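Probable exosome complex exonuclease 2 (Pyrococcus abyssi, PDB 2PO1) probably serves as a non-catalytic subunit of the RNA-degrading archaeal exosome, helping to shape the active site of its Rrp41 partner. Local coordinates at residues Arg31-Tyr36 and Ile207-Pro212; Val199-Ile204 and Glu255-Lys260; Asp147-Leu152 and Pro212-Glu217. One frame throughout, in Å; residues are numbered along the deposited sequence.

Contact 1: residues Arg31-Tyr36 and Ile207-Pro212; sequences RGFEDY and ILVVDP
Arg31 meets Asp211 with the outer end of its guanidinium, an example of one cation serving several acceptors. Arg31 NH1 lies 2.6 Å and Arg31 NH2 2.9 Å from Asp211 O, both donating to this one carbonyl oxygen, which sits in the guanidinium plane. Arg31 NH1 also forms a salt bridge with Asp211 OD1 (3.2 Å) and donates to Asp35 O, while NE pairs with Asp29. An alanine here removes both guanidinium donors to Asp211 O, and would probably leave Asp35 O without this partner and Asp211 more dependent on Arg37 for its charge partner.

Gly32 opens a type I turn that ends at Asp35, whose OD2 accepts from Gly32 N. Within the turn Phe33 O takes a nearly straight bond from Val210 N (2.7 Å, 168°). The Phe33 ring receives Ile207 CG2 over one face, a CH-pi contact 4.1 Å from the ring centroid, and Val209 CG2 touches Phe33 CD2 at 3.7 Å. The carboxylate of Glu34 instead pairs with Lys259 and bonds to Tyr252, both of helix 247-275.

Tyr36 closes the segment. With Asp211 CG anti to the backbone N (chi1 -178°), that carbon sits beside Tyr36 CD2. Asp211 CB stands 3.6 Å from the centroid of the Tyr36 ring, a CH-pi contact over its face, and the ring and carboxylate planes, 15° apart, are stacked. Val210 CG2 presses on Tyr36 CE1 (3.4 Å), and the phenol OH bonds to Asp154. Here a type I turn docks on strand 207-210, an edge strand, within this chain, of an antiparallel sheet in the RNase PH-family fold.

Contact 2: residues Val199-Ile204 and Glu255-Lys260; sequences VTFAKI and ETAFKK
Phe201 meets the helix rim-on: its CE2 lies 3.6 Å from Thr256 CG2, and its CZ 3.7 Å from Ala257 N, both partners near the ring plane. Val199, two residues earlier, wedges both branches against the next part of the helix. Val199 CB lies 4.0 Å from Ala257 CB, Val199 CG2 3.5 Å from Ala257 O, and both methyls touch Lys260 CB, Val199 CG2 at 3.9 Å. No hydrogen bond links the two segments; their direct contact is by van der Waals packing.

A second shell holds these groups. Thr256 OG1 bonds back to Tyr252 O in the preceding helical turn, while its CG2, anti to the backbone N, is presented to the phenylalanine. Lys260 offers only the root of its side chain to Val199; the chain then bends at chi2 and chi3, and NZ reaches Glu263 and the backbone oxygen of Glu34. On the strand side, backbone bonds of Val199 to Ile226 and of Phe201 to Ile224 fix both residues in the sheet. Leu208, Val210 and Ile224 add apolar contacts round Phe201, as Ile226 does for Ala257.

The axes of the short segments, strand 199-204 and helix 255-260, approach to 8.4 Å, their directions 132° apart. Val199 and Phe201 point toward the helix and Thr200 away, a two-layer helix-on-sheet packing with helix 247-275 across one face of an antiparallel sheet in the RNase PH-family fold.

Contact 3: residues Asp147-Leu152 and Pro212-Glu217; sequences DHDGNL and PSLDEE
Glu217 sets its CG anti to its carbonyl carbon (chi1 -69°) and extends beyond it, which carries the carboxylate across to the backbone of Gly150 and Asn151. His148 places CG anti to its backbone N (chi1 170°); the ring itself lies between Leu214 and Leu152. Asn151 N donates to Glu217 OE2 at 2.6 Å (163°), approaching from above the carboxylate plane. That oxygen also takes a bond from a water which in turn accepts from Leu152 N, and it forms a salt bridge with Lys223. Glu217 OE1 rests 3.2 Å from Gly150 CA and 3.4 Å from His148 CE1, in the latter case near the imidazole plane. A second water donates to OE1 and has a weak link to His148 NE2.

Leu214 CG lies 4.2 Å above one face of the His148 imidazole, toward its rim, while Leu152 CD1 lies over the centre of the opposite face. Leu214 N gives Asp149 O a weak bond of 3.1 Å, and Leu214 CB meets Asp149 OD2 at 3.6 Å; Asp149 OD1 instead binds a basic side chain of another protein chain. At Gly150 a CB would strike Leu214 N and Ser213 C, and its backbone angles by themselves call for glycine. Asn151 CB packs on Pro212 CD (3.9 Å), and Asn151 ND2 bonds to Asp211 OD2.

Two capped helix starts, Asn151 as N-cap of helix 152-166 and the Ser213-Glu216 capping box of helix 214-219, thus link the domain 1 and domain 2 family regions of the RNase PH fold.

The three contacts differ in chemistry as in depth. Contact 2 is fully buried and without cross-segment hydrogen bonds, whereas contacts 1 and 3, partly buried, use charged groups and backbone bonds, to which contact 1 adds apolar and CH-pi packing. Contacts 1 and 2 meet on the same sheet, since strands 197-204 and 207-210 are neighbours in it, and Glu34 of contact 1 reaches the helix of contact 2 through Lys259 and Lys260. Contacts 1 and 3 share Pro212. Contact 3 has bridging waters and several polar links to another protein chain; in contact 2 Glu255, which does not touch the strand, also pairs with another chain, while no other chain touches contact 1.

Contact 1: residues Arg31-Tyr36 and Ile207-Pro212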
ATOM      1  N   ARG C  31      31.382   4.864 -30.926  1.00 32.79           N
ATOM      2  CA  ARG C  31      31.891   5.756 -29.907  1.00 32.29           C
ATOM      3  C   ARG C  31      33.202   5.255 -29.343  1.00 32.92           C
ATOM      4  O   ARG C  31      33.448   4.044 -29.376  1.00 34.28           O
ATOM      5  CB  ARG C  31      30.914   5.776 -28.758  1.00 30.00           C
ATOM      6  CG  ARG C  31      29.864   6.794 -28.870  1.00 27.75           C
ATOM      7  CD  ARG C  31      29.299   6.885 -27.503  1.00 26.35           C
ATOM      8  NE  ARG C  31      28.432   5.761 -27.176  1.00 22.76           N
ATOM      9  CZ  ARG C  31      28.001   5.520 -25.946  1.00 20.90           C
ATOM     10  NH1 ARG C  31      28.346   6.327 -24.951  1.00 19.64           N
ATOM     11  NH2 ARG C  31      27.142   4.527 -25.714  1.00 19.19           N
ATOM     12  N   GLY C  32      34.024   6.174 -28.823  1.00 32.59           N
ATOM     13  CA  GLY C  32      35.250   5.818 -28.106  1.00 31.65           C
ATOM     14  C   GLY C  32      34.835   5.324 -26.732  1.00 29.67           C
ATOM     15  O   GLY C  32      33.672   5.482 -26.349  1.00 26.58           O
ATOM     16  N   PHE C  33      35.770   4.736 -25.984  1.00 29.62           N
ATOM     17  CA  PHE C  33      35.455   4.228 -24.629  1.00 27.79           C
ATOM     18  C   PHE C  33      35.066   5.354 -23.699  1.00 27.62           C
ATOM     19  O   PHE C  33      34.329   5.148 -22.699  1.00 25.34           O
ATOM     20  CB  PHE C  33      36.655   3.455 -24.045  1.00 28.46           C
ATOM     21  CG  PHE C  33      36.952   2.129 -24.759  1.00 29.24           C
ATOM     22  CD1 PHE C  33      38.087   1.406 -24.428  1.00 23.86           C
ATOM     23  CD2 PHE C  33      36.079   1.618 -25.737  1.00 27.06           C
ATOM     24  CE1 PHE C  33      38.350   0.200 -25.050  1.00 27.63           C
ATOM     25  CE2 PHE C  33      36.357   0.429 -26.375  1.00 28.12           C
ATOM     26  CZ  PHE C  33      37.482  -0.293 -26.019  1.00 28.09           C
ATOM     27  N   GLU C  34      35.543   6.552 -24.023  1.00 29.10           N
ATOM     28  CA  GLU C  34      35.306   7.716 -23.143  1.00 29.92           C
ATOM     29  C   GLU C  34      34.301   8.716 -23.705  1.00 29.82           C
ATOM     30  O   GLU C  34      34.116   9.799 -23.151  1.00 30.59           O
ATOM     31  CB  GLU C  34      36.625   8.390 -22.683  1.00 31.40           C
ATOM     32  CG  GLU C  34      37.450   7.519 -21.702  1.00 29.54           C
ATOM     33  CD  GLU C  34      38.773   8.143 -21.332  1.00 35.58           C
ATOM     34  OE1 GLU C  34      39.009   9.311 -21.747  1.00 34.17           O
ATOM     35  OE2 GLU C  34      39.569   7.452 -20.624  1.00 36.77           O
ATOM     36  N   ASP C  35      33.599   8.332 -24.763  1.00 29.09           N
ATOM     37  CA  ASP C  35      32.652   9.251 -25.356  1.00 27.94           C
ATOM     38  C   ASP C  35      31.236   9.049 -24.850  1.00 25.40           C
ATOM     39  O   ASP C  35      30.776   7.920 -24.722  1.00 23.81           O
ATOM     40  CB  ASP C  35      32.671   9.082 -26.851  1.00 28.80           C
ATOM     41  CG  ASP C  35      33.990   9.446 -27.429  1.00 32.14           C
ATOM     42  OD1 ASP C  35      34.743  10.168 -26.757  1.00 34.38           O
ATOM     43  OD2 ASP C  35      34.285   9.002 -28.519  1.00 33.15           O
ATOM     44  N   TYR C  36      30.563  10.167 -24.596  1.00 24.82           N
ATOM     45  CA  TYR C  36      29.111  10.178 -24.421  1.00 23.41           C
ATOM     46  C   TYR C  36      28.479  10.122 -25.764  1.00 23.93           C
ATOM     47  O   TYR C  36      29.066  10.596 -26.725  1.00 24.59           O
ATOM     48  CB  TYR C  36      28.687  11.478 -23.727  1.00 23.26           C
ATOM     49  CG  TYR C  36      28.702  11.270 -22.263  1.00 22.12           C
ATOM     50  CD1 TYR C  36      29.899  11.197 -21.579  1.00 23.70           C
ATOM     51  CD2 TYR C  36      27.517  11.077 -21.562  1.00 15.71           C
ATOM     52  CE1 TYR C  36      29.927  10.963 -20.223  1.00 22.17           C
ATOM     53  CE2 TYR C  36      27.544  10.860 -20.223  1.00 17.33           C
ATOM     54  CZ  TYR C  36      28.734  10.784 -19.563  1.00 20.67           C
ATOM     55  OH  TYR C  36      28.779  10.516 -18.215  1.00 21.44           O
ATOM     56  N   ILE C 207      37.187  -3.860 -19.410  1.00 31.44           N
ATOM     57  CA  ILE C 207      37.142  -2.571 -20.050  1.00 32.03           C
ATOM     58  C   ILE C 207      35.998  -1.742 -19.470  1.00 29.98           C
ATOM     59  O   ILE C 207      34.850  -2.216 -19.384  1.00 28.57           O
ATOM     60  CB  ILE C 207      36.917  -2.762 -21.561  1.00 32.43           C
ATOM     61  CG1 ILE C 207      38.195  -3.232 -22.235  1.00 35.50           C
ATOM     62  CG2 ILE C 207      36.518  -1.470 -22.178  1.00 32.82           C
ATOM     63  CD1 ILE C 207      37.940  -3.945 -23.536  1.00 39.06           C
ATOM     64  N   LEU C 208      36.302  -0.499 -19.084  1.00 29.15           N
ATOM     65  CA  LEU C 208      35.264   0.463 -18.728  1.00 27.11           C
ATOM     66  C   LEU C 208      34.975   1.390 -19.866  1.00 26.55           C
ATOM     67  O   LEU C 208      35.869   1.900 -20.525  1.00 27.70           O
ATOM     68  CB  LEU C 208      35.607   1.315 -17.506  1.00 26.34           C
ATOM     69  CG  LEU C 208      36.176   0.758 -16.199  1.00 30.88           C
ATOM     70  CD1 LEU C 208      35.791   1.608 -15.058  1.00 25.84           C
ATOM     71  CD2 LEU C 208      35.827  -0.684 -15.891  1.00 26.71           C
ATOM     72  N   VAL C 209      33.701   1.675 -20.030  1.00 24.05           N
ATOM     73  CA  VAL C 209      33.224   2.413 -21.175  1.00 23.58           C
ATOM     74  C   VAL C 209      32.234   3.413 -20.557  1.00 23.72           C
ATOM     75  O   VAL C 209      31.317   3.028 -19.786  1.00 21.31           O
ATOM     76  CB  VAL C 209      32.615   1.338 -22.068  1.00 24.33           C
ATOM     77  CG1 VAL C 209      31.053   1.175 -21.978  1.00 20.75           C
ATOM     78  CG2 VAL C 209      33.282   1.142 -23.385  1.00 26.14           C
ATOM     79  N   VAL C 210      32.426   4.688 -20.835  1.00 23.74           N
ATOM     80  CA  VAL C 210      31.571   5.686 -20.234  1.00 23.51           C
ATOM     81  C   VAL C 210      30.257   5.779 -21.015  1.00 22.68           C
ATOM     82  O   VAL C 210      30.191   5.473 -22.226  1.00 22.51           O
ATOM     83  CB  VAL C 210      32.250   7.059 -20.170  1.00 23.89           C
ATOM     84  CG1 VAL C 210      32.305   7.633 -21.517  1.00 26.71           C
ATOM     85  CG2 VAL C 210      31.414   8.011 -19.306  1.00 26.10           C
ATOM     86  N   ASP C 211      29.213   6.181 -20.296  1.00 21.01           N
ATOM     87  CA  ASP C 211      27.882   6.371 -20.863  1.00 19.87           C
ATOM     88  C   ASP C 211      27.427   5.145 -21.643  1.00 20.33           C
ATOM     89  O   ASP C 211      27.259   5.228 -22.854  1.00 21.01           O
ATOM     90  CB  ASP C 211      27.854   7.595 -21.754  1.00 20.08           C
ATOM     91  CG  ASP C 211      26.488   7.878 -22.326  1.00 20.52           C
ATOM     92  OD1 ASP C 211      26.458   8.390 -23.461  1.00 22.68           O
ATOM     93  OD2 ASP C 211      25.461   7.609 -21.654  1.00 18.59           O
ATOM     94  N   PRO C 212      27.133   4.034 -20.923  1.00 19.60           N
ATOM     95  CA  PRO C 212      26.782   2.758 -21.530  1.00 20.52           C
ATOM     96  C   PRO C 212      25.378   2.911 -22.076  1.00 20.97           C
ATOM     97  O   PRO C 212      24.556   3.499 -21.410  1.00 21.84           O
ATOM     98  CB  PRO C 212      26.785   1.776 -20.320  1.00 19.15           C
ATOM     99  CG  PRO C 212      26.499   2.597 -19.141  1.00 17.23           C
ATOM    100  CD  PRO C 212      27.088   3.974 -19.445  1.00 18.66           C
TER

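Contact 2: residues Val199-Ile204 and Glu255-Lys260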
ATOM      1  N   VAL C 199      29.127  10.923 -13.682  1.00 19.89           N
ATOM      2  CA  VAL C 199      29.594  10.247 -14.859  1.00 19.79           C
ATOM      3  C   VAL C 199      29.634   8.764 -14.565  1.00 19.05           C
ATOM      4  O   VAL C 199      30.137   8.374 -13.537  1.00 22.27           O
ATOM      5  CB  VAL C 199      30.953  10.809 -15.257  1.00 20.65           C
ATOM      6  CG1 VAL C 199      31.536   9.978 -16.329  1.00 21.23           C
ATOM      7  CG2 VAL C 199      30.781  12.308 -15.695  1.00 17.31           C
ATOM      8  N   THR C 200      29.118   7.939 -15.466  1.00 18.81           N
ATOM      9  CA  THR C 200      28.893   6.537 -15.174  1.00 18.14           C
ATOM     10  C   THR C 200      29.598   5.669 -16.183  1.00 19.10           C
ATOM     11  O   THR C 200      29.603   5.971 -17.343  1.00 18.72           O
ATOM     12  CB  THR C 200      27.392   6.247 -15.152  1.00 18.74           C
ATOM     13  OG1 THR C 200      26.837   6.819 -13.965  1.00 16.57           O
ATOM     14  CG2 THR C 200      27.148   4.812 -15.173  1.00 14.27           C
ATOM     15  N   PHE C 201      30.282   4.640 -15.699  1.00 20.24           N
ATOM     16  CA  PHE C 201      31.019   3.693 -16.548  1.00 21.09           C
ATOM     17  C   PHE C 201      30.411   2.313 -16.409  1.00 21.37           C
ATOM     18  O   PHE C 201      30.024   1.923 -15.305  1.00 23.52           O
ATOM     19  CB  PHE C 201      32.506   3.615 -16.127  1.00 20.73           C
ATOM     20  CG  PHE C 201      33.191   4.954 -16.119  1.00 22.49           C
ATOM     21  CD1 PHE C 201      32.936   5.882 -15.096  1.00 23.73           C
ATOM     22  CD2 PHE C 201      34.056   5.304 -17.144  1.00 24.24           C
ATOM     23  CE1 PHE C 201      33.534   7.148 -15.118  1.00 22.81           C
ATOM     24  CE2 PHE C 201      34.663   6.571 -17.159  1.00 25.69           C
ATOM     25  CZ  PHE C 201      34.389   7.487 -16.156  1.00 21.10           C
ATOM     26  N   ALA C 202      30.355   1.566 -17.512  1.00 22.70           N
ATOM     27  CA  ALA C 202      30.030   0.137 -17.475  1.00 22.61           C
ATOM     28  C   ALA C 202      31.345  -0.593 -17.545  1.00 23.59           C
ATOM     29  O   ALA C 202      32.184  -0.254 -18.343  1.00 23.23           O
ATOM     30  CB  ALA C 202      29.178  -0.226 -18.659  1.00 23.55           C
ATOM     31  N   LYS C 203      31.551  -1.564 -16.668  1.00 23.25           N
ATOM     32  CA  LYS C 203      32.657  -2.460 -16.852  1.00 23.75           C
ATOM     33  C   LYS C 203      32.137  -3.640 -17.656  1.00 24.95           C
ATOM     34  O   LYS C 203      31.177  -4.328 -17.246  1.00 24.93           O
ATOM     35  CB  LYS C 203      33.208  -2.914 -15.514  1.00 24.86           C
ATOM     36  CG  LYS C 203      34.253  -3.994 -15.604  1.00 25.77           C
ATOM     37  CD  LYS C 203      35.076  -4.019 -14.332  1.00 27.71           C
ATOM     38  CE  LYS C 203      36.152  -5.088 -14.430  1.00 24.43           C
ATOM     39  NZ  LYS C 203      36.970  -5.026 -13.187  1.00 27.51           N
ATOM     40  N   ILE C 204      32.746  -3.844 -18.820  1.00 26.63           N
ATOM     41  CA  ILE C 204      32.452  -4.988 -19.702  1.00 27.69           C
ATOM     42  C   ILE C 204      33.746  -5.754 -19.921  1.00 29.34           C
ATOM     43  O   ILE C 204      34.669  -5.257 -20.565  1.00 30.44           O
ATOM     44  CB  ILE C 204      31.867  -4.509 -21.033  1.00 27.20           C
ATOM     45  CG1 ILE C 204      30.698  -3.551 -20.763  1.00 25.91           C
ATOM     46  CG2 ILE C 204      31.495  -5.700 -21.920  1.00 30.02           C
ATOM     47  CD1 ILE C 204      30.056  -2.919 -22.021  1.00 26.03           C
ATOM     48  N   GLU C 255      39.072   9.903 -12.192  1.00 26.13           N
ATOM     49  CA  GLU C 255      39.773  10.863 -12.979  1.00 28.67           C
ATOM     50  C   GLU C 255      39.048  11.211 -14.286  1.00 27.66           C
ATOM     51  O   GLU C 255      38.875  12.372 -14.632  1.00 28.19           O
ATOM     52  CB  GLU C 255      41.189  10.346 -13.169  1.00 29.11           C
ATOM     53  CG  GLU C 255      41.906  11.036 -14.168  1.00 35.35           C
ATOM     54  CD  GLU C 255      43.371  11.010 -13.864  1.00 42.85           C
ATOM     55  OE1 GLU C 255      43.759  10.340 -12.874  1.00 42.05           O
ATOM     56  OE2 GLU C 255      44.118  11.676 -14.619  1.00 50.75           O
ATOM     57  N   THR C 256      38.602  10.192 -14.999  1.00 28.21           N
ATOM     58  CA  THR C 256      37.878  10.358 -16.235  1.00 27.53           C
ATOM     59  C   THR C 256      36.539  11.030 -16.038  1.00 27.10           C
ATOM     60  O   THR C 256      36.149  11.795 -16.875  1.00 28.11           O
ATOM     61  CB  THR C 256      37.632   8.983 -16.848  1.00 27.87           C
ATOM     62  OG1 THR C 256      38.882   8.343 -16.923  1.00 27.18           O
ATOM     63  CG2 THR C 256      37.031   9.096 -18.229  1.00 25.23           C
ATOM     64  N   ALA C 257      35.826  10.701 -14.949  1.00 27.27           N
ATOM     65  CA  ALA C 257      34.626  11.397 -14.483  1.00 26.20           C
ATOM     66  C   ALA C 257      34.770  12.922 -14.459  1.00 28.21           C
ATOM     67  O   ALA C 257      33.928  13.641 -15.024  1.00 26.75           O
ATOM     68  CB  ALA C 257      34.281  10.915 -13.089  1.00 26.23           C
ATOM     69  N   PHE C 258      35.837  13.398 -13.805  1.00 28.98           N
ATOM     70  CA  PHE C 258      36.088  14.828 -13.628  1.00 31.00           C
ATOM     71  C   PHE C 258      36.217  15.490 -14.959  1.00 31.36           C
ATOM     72  O   PHE C 258      35.829  16.637 -15.134  1.00 32.33           O
ATOM     73  CB  PHE C 258      37.413  15.066 -12.917  1.00 31.92           C
ATOM     74  CG  PHE C 258      37.285  15.104 -11.439  1.00 33.19           C
ATOM     75  CD1 PHE C 258      37.630  14.012 -10.667  1.00 35.40           C
ATOM     76  CD2 PHE C 258      36.753  16.213 -10.813  1.00 33.40           C
ATOM     77  CE1 PHE C 258      37.469  14.038  -9.282  1.00 33.87           C
ATOM     78  CE2 PHE C 258      36.621  16.245  -9.458  1.00 30.61           C
ATOM     79  CZ  PHE C 258      36.986  15.157  -8.690  1.00 32.63           C
ATOM     80  N   LYS C 259      36.795  14.750 -15.899  1.00 32.00           N
ATOM     81  CA  LYS C 259      37.040  15.251 -17.229  1.00 31.07           C
ATOM     82  C   LYS C 259      35.739  15.283 -17.999  1.00 29.61           C
ATOM     83  O   LYS C 259      35.393  16.251 -18.632  1.00 29.51           O
ATOM     84  CB  LYS C 259      38.023  14.339 -17.938  1.00 32.21           C
ATOM     85  CG  LYS C 259      38.402  14.828 -19.312  1.00 33.18           C
ATOM     86  CD  LYS C 259      39.436  13.884 -19.915  1.00 39.70           C
ATOM     87  CE  LYS C 259      38.909  12.445 -19.990  1.00 37.95           C
ATOM     88  NZ  LYS C 259      39.963  11.527 -20.526  1.00 37.28           N
ATOM     89  N   LYS C 260      34.992  14.194 -17.937  1.00 29.02           N
ATOM     90  CA  LYS C 260      33.752  14.130 -18.663  1.00 29.09           C
ATOM     91  C   LYS C 260      32.725  15.066 -18.000  1.00 27.98           C
ATOM     92  O   LYS C 260      31.909  15.710 -18.687  1.00 27.55           O
ATOM     93  CB  LYS C 260      33.272  12.665 -18.700  1.00 28.61           C
ATOM     94  CG  LYS C 260      34.278  11.805 -19.501  1.00 30.28           C
ATOM     95  CD  LYS C 260      33.819  11.756 -20.935  1.00 30.23           C
ATOM     96  CE  LYS C 260      34.541  12.636 -21.789  1.00 32.34           C
ATOM     97  NZ  LYS C 260      33.978  12.594 -23.191  1.00 29.22           N
TER

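Contact 3: residues Asp147-Leu152 and Pro212-Glu217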
ATOM      1  N   ASP C 147      12.426   7.736 -21.659  1.00 16.95           N
ATOM      2  CA  ASP C 147      12.860   6.726 -22.638  1.00 19.35           C
ATOM      3  C   ASP C 147      14.153   6.228 -22.089  1.00 18.33           C
ATOM      4  O   ASP C 147      15.051   7.004 -21.910  1.00 19.23           O
ATOM      5  CB  ASP C 147      13.143   7.380 -23.993  1.00 19.09           C
ATOM      6  CG  ASP C 147      12.734   6.519 -25.171  1.00 23.96           C
ATOM      7  OD1 ASP C 147      12.820   7.050 -26.297  1.00 26.65           O
ATOM      8  OD2 ASP C 147      12.310   5.347 -25.017  1.00 22.41           O
ATOM      9  N   HIS C 148      14.227   4.941 -21.806  1.00 19.10           N
ATOM     10  CA  HIS C 148      15.382   4.351 -21.172  1.00 17.31           C
ATOM     11  C   HIS C 148      16.189   3.675 -22.270  1.00 18.62           C
ATOM     12  O   HIS C 148      15.799   2.622 -22.823  1.00 18.81           O
ATOM     13  CB  HIS C 148      14.899   3.350 -20.123  1.00 17.45           C
ATOM     14  CG  HIS C 148      15.994   2.510 -19.561  1.00 17.86           C
ATOM     15  ND1 HIS C 148      17.325   2.840 -19.694  1.00 17.72           N
ATOM     16  CD2 HIS C 148      15.954   1.351 -18.859  1.00 21.60           C
ATOM     17  CE1 HIS C 148      18.053   1.918 -19.098  1.00 20.46           C
ATOM     18  NE2 HIS C 148      17.246   1.006 -18.581  1.00 18.61           N
ATOM     19  N   ASP C 149      17.303   4.306 -22.656  1.00 18.45           N
ATOM     20  CA  ASP C 149      18.180   3.662 -23.596  1.00 18.81           C
ATOM     21  C   ASP C 149      19.557   3.637 -22.996  1.00 18.89           C
ATOM     22  O   ASP C 149      20.538   3.800 -23.713  1.00 19.98           O
ATOM     23  CB  ASP C 149      18.254   4.387 -24.919  1.00 19.03           C
ATOM     24  CG  ASP C 149      18.733   3.464 -26.042  1.00 24.53           C
ATOM     25  OD1 ASP C 149      19.338   3.939 -27.030  1.00 24.92           O
ATOM     26  OD2 ASP C 149      18.459   2.233 -25.940  1.00 25.20           O
ATOM     27  N   GLY C 150      19.602   3.555 -21.690  1.00 17.94           N
ATOM     28  CA  GLY C 150      20.853   3.337 -20.994  1.00 17.00           C
ATOM     29  C   GLY C 150      21.333   4.586 -20.326  1.00 16.69           C
ATOM     30  O   GLY C 150      21.058   5.713 -20.766  1.00 16.74           O
ATOM     31  N   ASN C 151      22.157   4.399 -19.292  1.00 16.29           N
ATOM     32  CA  ASN C 151      22.668   5.511 -18.527  1.00 15.18           C
ATOM     33  C   ASN C 151      21.642   6.487 -17.956  1.00 15.25           C
ATOM     34  O   ASN C 151      21.789   7.680 -18.073  1.00 17.43           O
ATOM     35  CB  ASN C 151      23.867   6.194 -19.252  1.00 17.48           C
ATOM     36  CG  ASN C 151      24.735   6.947 -18.296  1.00 17.08           C
ATOM     37  OD1 ASN C 151      24.603   6.765 -17.085  1.00 17.14           O
ATOM     38  ND2 ASN C 151      25.682   7.764 -18.819  1.00 15.19           N
ATOM     39  N   LEU C 152      20.594   5.971 -17.267  1.00 16.01           N
ATOM     40  CA  LEU C 152      19.689   6.821 -16.590  1.00 14.93           C
ATOM     41  C   LEU C 152      20.398   7.670 -15.546  1.00 16.18           C
ATOM     42  O   LEU C 152      20.070   8.814 -15.353  1.00 17.17           O
ATOM     43  CB  LEU C 152      18.594   5.958 -15.909  1.00 15.31           C
ATOM     44  CG  LEU C 152      17.741   5.110 -16.844  1.00 14.29           C
ATOM     45  CD1 LEU C 152      16.715   4.310 -16.046  1.00 17.05           C
ATOM     46  CD2 LEU C 152      17.097   6.050 -17.881  1.00 16.20           C
ATOM     47  N   PRO C 212      27.133   4.034 -20.923  1.00 19.60           N
ATOM     48  CA  PRO C 212      26.782   2.758 -21.530  1.00 20.52           C
ATOM     49  C   PRO C 212      25.378   2.911 -22.076  1.00 20.97           C
ATOM     50  O   PRO C 212      24.556   3.499 -21.410  1.00 21.84           O
ATOM     51  CB  PRO C 212      26.785   1.776 -20.320  1.00 19.15           C
ATOM     52  CG  PRO C 212      26.499   2.597 -19.141  1.00 17.23           C
ATOM     53  CD  PRO C 212      27.088   3.974 -19.445  1.00 18.66           C
ATOM     54  N   SER C 213      25.139   2.493 -23.296  1.00 22.64           N
ATOM     55  CA  SER C 213      23.781   2.440 -23.847  1.00 21.80           C
ATOM     56  C   SER C 213      23.125   1.216 -23.220  1.00 21.03           C
ATOM     57  O   SER C 213      23.784   0.429 -22.541  1.00 20.24           O
ATOM     58  CB  SER C 213      23.841   2.191 -25.334  1.00 22.43           C
ATOM     59  OG  SER C 213      24.499   0.943 -25.578  1.00 23.05           O
ATOM     60  N   LEU C 214      21.843   1.020 -23.495  1.00 20.54           N
ATOM     61  CA  LEU C 214      21.098  -0.107 -22.935  1.00 21.29           C
ATOM     62  C   LEU C 214      21.750  -1.398 -23.375  1.00 22.53           C
ATOM     63  O   LEU C 214      21.956  -2.303 -22.564  1.00 21.45           O
ATOM     64  CB  LEU C 214      19.694  -0.074 -23.471  1.00 21.27           C
ATOM     65  CG  LEU C 214      18.487  -0.390 -22.627  1.00 25.33           C
ATOM     66  CD1 LEU C 214      17.421  -0.815 -23.634  1.00 25.91           C
ATOM     67  CD2 LEU C 214      18.792  -1.388 -21.522  1.00 26.15           C
ATOM     68  N   ASP C 215      22.121  -1.474 -24.655  1.00 24.44           N
ATOM     69  CA  ASP C 215      22.734  -2.688 -25.181  1.00 25.81           C
ATOM     70  C   ASP C 215      24.034  -2.979 -24.412  1.00 25.46           C
ATOM     71  O   ASP C 215      24.321  -4.116 -24.132  1.00 24.57           O
ATOM     72  CB  ASP C 215      23.053  -2.532 -26.653  1.00 28.73           C
ATOM     73  CG  ASP C 215      21.819  -2.661 -27.525  1.00 34.64           C
ATOM     74  OD1 ASP C 215      20.868  -3.380 -27.103  1.00 39.08           O
ATOM     75  OD2 ASP C 215      21.806  -2.038 -28.607  1.00 41.30           O
ATOM     76  N   GLU C 216      24.770  -1.934 -24.030  1.00 23.79           N
ATOM     77  CA  GLU C 216      25.965  -2.152 -23.209  1.00 23.35           C
ATOM     78  C   GLU C 216      25.582  -2.514 -21.772  1.00 22.23           C
ATOM     79  O   GLU C 216      26.206  -3.387 -21.159  1.00 22.49           O
ATOM     80  CB  GLU C 216      26.882  -0.969 -23.257  1.00 22.81           C
ATOM     81  CG  GLU C 216      27.689  -0.930 -24.541  1.00 24.60           C
ATOM     82  CD  GLU C 216      28.244   0.412 -24.884  1.00 22.94           C
ATOM     83  OE1 GLU C 216      29.096   0.446 -25.780  1.00 24.11           O
ATOM     84  OE2 GLU C 216      27.879   1.437 -24.282  1.00 24.88           O
ATOM     85  N   GLU C 217      24.561  -1.863 -21.233  1.00 21.04           N
ATOM     86  CA  GLU C 217      24.101  -2.227 -19.883  1.00 19.58           C
ATOM     87  C   GLU C 217      23.614  -3.641 -19.847  1.00 20.91           C
ATOM     88  O   GLU C 217      23.795  -4.342 -18.857  1.00 21.68           O
ATOM     89  CB  GLU C 217      23.022  -1.313 -19.405  1.00 18.51           C
ATOM     90  CG  GLU C 217      23.506   0.090 -19.127  1.00 18.98           C
ATOM     91  CD  GLU C 217      22.368   1.024 -18.814  1.00 21.13           C
ATOM     92  OE1 GLU C 217      21.214   0.711 -19.122  1.00 17.52           O
ATOM     93  OE2 GLU C 217      22.636   2.089 -18.249  1.00 23.75           O
TER
HETATM   94  O   HOH W   1      19.808  -1.030 -17.928  1.00 33.72           O
HETATM   95  O   HOH W   2      20.734   3.086 -16.764  1.00 22.25           O